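Putative transcriptional regulator, LysR family (Vibrio parahaemolyticus, PDB 3OXN) probably acts as a DNA-binding transcription factor of the LysR family, represented here by its effector-binding (substrate-binding) domain. Local coordinates at residues A[28-32]-A[167-173]. Sequence-based numbering, arbitrary orientation.
Sequences YAMQT and PADLAYL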
ATOM      1  N   TYR A  28      -2.032   6.086   3.264  1.00 39.95           N
ATOM      2  CA  TYR A  28      -1.707   7.500   3.276  1.00 36.39           C
ATOM      3  C   TYR A  28      -0.474   7.666   4.150  1.00 35.28           C
ATOM      4  O   TYR A  28       0.565   8.124   3.685  1.00 37.45           O
ATOM      5  CB  TYR A  28      -2.891   8.320   3.806  1.00 31.56           C
ATOM      6  CG  TYR A  28      -2.559   9.735   4.221  1.00 34.51           C
ATOM      7  CD1 TYR A  28      -2.349  10.734   3.274  1.00 37.67           C
ATOM      8  CD2 TYR A  28      -2.455  10.076   5.562  1.00 35.27           C
ATOM      9  CE1 TYR A  28      -2.037  12.050   3.657  1.00 35.45           C
ATOM     10  CE2 TYR A  28      -2.144  11.377   5.959  1.00 37.23           C
ATOM     11  CZ  TYR A  28      -1.937  12.367   5.003  1.00 36.67           C
ATOM     12  OH  TYR A  28      -1.636  13.658   5.405  1.00 31.62           O
ATOM     13  N   ALA A  29      -0.585   7.259   5.409  1.00 35.28           N
ATOM     14  CA  ALA A  29       0.491   7.448   6.380  1.00 37.81           C
ATOM     15  C   ALA A  29       1.810   6.933   5.841  1.00 36.97           C
ATOM     16  O   ALA A  29       2.876   7.429   6.203  1.00 36.68           O
ATOM     17  CB  ALA A  29       0.159   6.745   7.689  1.00 34.00           C
HETATM   18  N   MSE A  30       1.710   5.951   4.953  1.00 34.60           N
HETATM   19  CA  MSE A  30       2.839   5.146   4.531  1.00 33.68           C
HETATM   20  C   MSE A  30       3.503   5.739   3.313  1.00 36.08           C
HETATM   21  O   MSE A  30       4.587   5.320   2.915  1.00 37.79           O
HETATM   22  CB  MSE A  30       2.359   3.729   4.215  1.00 36.93           C
HETATM   23  CG  MSE A  30       3.430   2.700   4.390  1.00 41.13           C
HETATM   24 SE   MSE A  30       4.230   2.861   6.171  1.00 39.20          SE
HETATM   25  CE  MSE A  30       6.085   2.482   5.659  1.00 34.47           C
ATOM     26  N   GLN A  31       2.833   6.717   2.719  1.00 39.66           N
ATOM     27  CA  GLN A  31       3.308   7.359   1.500  1.00 41.23           C
ATOM     28  C   GLN A  31       3.653   8.836   1.705  1.00 39.34           C
ATOM     29  O   GLN A  31       4.405   9.414   0.922  1.00 40.16           O
ATOM     30  CB  GLN A  31       2.246   7.231   0.404  1.00 40.39           C
ATOM     31  CG  GLN A  31       2.279   5.913  -0.351  1.00 43.55           C
ATOM     32  CD  GLN A  31       1.000   5.651  -1.130  1.00 47.71           C
ATOM     33  OE1 GLN A  31       0.951   4.766  -1.990  1.00 54.90           O
ATOM     34  NE2 GLN A  31      -0.049   6.415  -0.826  1.00 43.23           N
ATOM     35  N   THR A  32       3.102   9.446   2.748  1.00 36.88           N
ATOM     36  CA  THR A  32       3.177  10.889   2.878  1.00 37.52           C
ATOM     37  C   THR A  32       3.825  11.286   4.181  1.00 39.35           C
ATOM     38  O   THR A  32       4.496  12.315   4.254  1.00 45.29           O
ATOM     39  CB  THR A  32       1.780  11.545   2.821  1.00 37.35           C
ATOM     40  OG1 THR A  32       1.072  11.238   4.022  1.00 39.09           O
ATOM     41  CG2 THR A  32       0.975  11.040   1.635  1.00 35.04           C
ATOM     42  N   PRO A 167      -6.442  11.739   0.189  1.00 33.58           N
ATOM     43  CA  PRO A 167      -5.994  12.647   1.253  1.00 33.19           C
ATOM     44  C   PRO A 167      -5.122  13.752   0.648  1.00 33.34           C
ATOM     45  O   PRO A 167      -4.250  13.437  -0.168  1.00 33.77           O
ATOM     46  CB  PRO A 167      -5.153  11.739   2.162  1.00 30.74           C
ATOM     47  CG  PRO A 167      -5.632  10.389   1.902  1.00 31.21           C
ATOM     48  CD  PRO A 167      -6.041  10.347   0.452  1.00 31.70           C
ATOM     49  N   ALA A 168      -5.356  15.005   1.041  1.00 30.51           N
ATOM     50  CA  ALA A 168      -4.701  16.171   0.441  1.00 32.56           C
ATOM     51  C   ALA A 168      -3.209  16.020   0.124  1.00 34.66           C
ATOM     52  O   ALA A 168      -2.788  16.246  -1.015  1.00 32.98           O
ATOM     53  CB  ALA A 168      -4.911  17.380   1.319  1.00 34.56           C
ATOM     54  N   ASP A 169      -2.423  15.647   1.135  1.00 35.69           N
ATOM     55  CA  ASP A 169      -0.958  15.671   1.057  1.00 32.77           C
ATOM     56  C   ASP A 169      -0.461  14.729  -0.014  1.00 33.85           C
ATOM     57  O   ASP A 169       0.590  14.951  -0.618  1.00 35.77           O
ATOM     58  CB  ASP A 169      -0.312  15.278   2.395  1.00 33.54           C
ATOM     59  CG  ASP A 169      -1.079  15.798   3.607  1.00 38.69           C
ATOM     60  OD1 ASP A 169      -0.415  16.281   4.550  1.00 41.44           O
ATOM     61  OD2 ASP A 169      -2.339  15.711   3.632  1.00 37.55           O
ATOM     62  N   LEU A 170      -1.224  13.662  -0.228  1.00 33.92           N
ATOM     63  CA  LEU A 170      -0.871  12.648  -1.209  1.00 34.25           C
ATOM     64  C   LEU A 170      -1.106  13.174  -2.614  1.00 35.07           C
ATOM     65  O   LEU A 170      -0.272  12.993  -3.497  1.00 35.67           O
ATOM     66  CB  LEU A 170      -1.681  11.374  -0.992  1.00 32.37           C
ATOM     67  CG  LEU A 170      -1.293  10.312  -2.013  1.00 34.17           C
ATOM     68  CD1 LEU A 170       0.217  10.126  -2.009  1.00 36.70           C
ATOM     69  CD2 LEU A 170      -1.986   9.009  -1.732  1.00 38.29           C
ATOM     70  N   ALA A 171      -2.261  13.805  -2.811  1.00 35.70           N
ATOM     71  CA  ALA A 171      -2.550  14.525  -4.041  1.00 35.26           C
ATOM     72  C   ALA A 171      -1.330  15.354  -4.480  1.00 40.92           C
ATOM     73  O   ALA A 171      -0.802  15.151  -5.574  1.00 42.58           O
ATOM     74  CB  ALA A 171      -3.751  15.424  -3.844  1.00 33.95           C
ATOM     75  N   TYR A 172      -0.867  16.269  -3.626  1.00 40.45           N
ATOM     76  CA  TYR A 172       0.263  17.132  -3.975  1.00 41.44           C
ATOM     77  C   TYR A 172       1.526  16.341  -4.300  1.00 40.85           C
ATOM     78  O   TYR A 172       2.309  16.714  -5.179  1.00 41.06           O
ATOM     79  CB  TYR A 172       0.553  18.110  -2.840  1.00 41.22           C
ATOM     80  CG  TYR A 172      -0.523  19.151  -2.606  1.00 44.18           C
ATOM     81  CD1 TYR A 172      -0.973  19.961  -3.638  1.00 41.34           C
ATOM     82  CD2 TYR A 172      -1.073  19.338  -1.340  1.00 41.68           C
ATOM     83  CE1 TYR A 172      -1.951  20.915  -3.420  1.00 42.64           C
ATOM     84  CE2 TYR A 172      -2.046  20.293  -1.115  1.00 39.40           C
ATOM     85  CZ  TYR A 172      -2.485  21.080  -2.156  1.00 43.59           C
ATOM     86  OH  TYR A 172      -3.466  22.037  -1.934  1.00 42.50           O
ATOM     87  N   LEU A 173       1.715  15.248  -3.576  1.00 39.19           N
ATOM     88  CA  LEU A 173       2.908  14.434  -3.720  1.00 38.83           C
ATOM     89  C   LEU A 173       3.006  13.770  -5.101  1.00 43.66           C
ATOM     90  O   LEU A 173       4.028  13.887  -5.785  1.00 46.81           O
ATOM     91  CB  LEU A 173       2.966  13.398  -2.604  1.00 36.56           C
ATOM     92  CG  LEU A 173       4.372  13.019  -2.176  1.00 39.50           C
ATOM     93  CD1 LEU A 173       4.369  12.518  -0.744  1.00 43.44           C
ATOM     94  CD2 LEU A 173       4.908  11.960  -3.117  1.00 46.35           C
TER
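Two subdomains of the LysR substrate-binding domain, a bilobed fold of the periplasmic-binding-protein type, meet where the start of helix 28-44 on one lobe touches the start of helix 168-177 on the other, Tyr28 against Pro167 and Asp169. Helix 28-44 follows strand 20-25 of one five-stranded sheet; helix 168-177 follows strand 163-167 of the second, with Pro167 in the N-cap position. The axes of the short segments approach to 9.6 Å, their N-to-C directions 41° apart. The nearest alpha carbons are CA of Thr32 and CA of Leu170 at 6.0 Å. With CG anti to the backbone N (chi1 164°), Tyr28 carries its ring toward helix 168-177, alongside the Pro167 ring, while the Asp169 carboxylate sits at the ring's edge, turned 75° from the ring plane. Tyr28 OH lies 2.8 Å from Asp169 OD2. Tyr194 packs edge-to-face with the Tyr28 ring, and Arg226 forms a long, weak ion pair with the same carboxylate. Four residues on, Thr32 lays its methyl CG2 3.8 Å from Leu170 CB, the two side chains crossing nearly at right angles. Its OG1 turns back over one face of the Tyr28 ring, near the rim, and donates to Tyr28 O at 3.2 Å from above the carbonyl plane; Gln31 N reaches that oxygen from the opposite face. The extended Gln31 chain carries NE2 to 3.4 Å from Leu170 CD2, while Leu173 CD1 approaches Gln31 O. Thr32 and Leu170 thus make the apolar centre of this buried seam, with Leu170 and Leu173 methyls against polar atoms of Gln31; the Tyr28 hydroxyl and the partly exposed Asp169 carboxylate bring polar groups together, and Arg226 may partly balance the acid's charge.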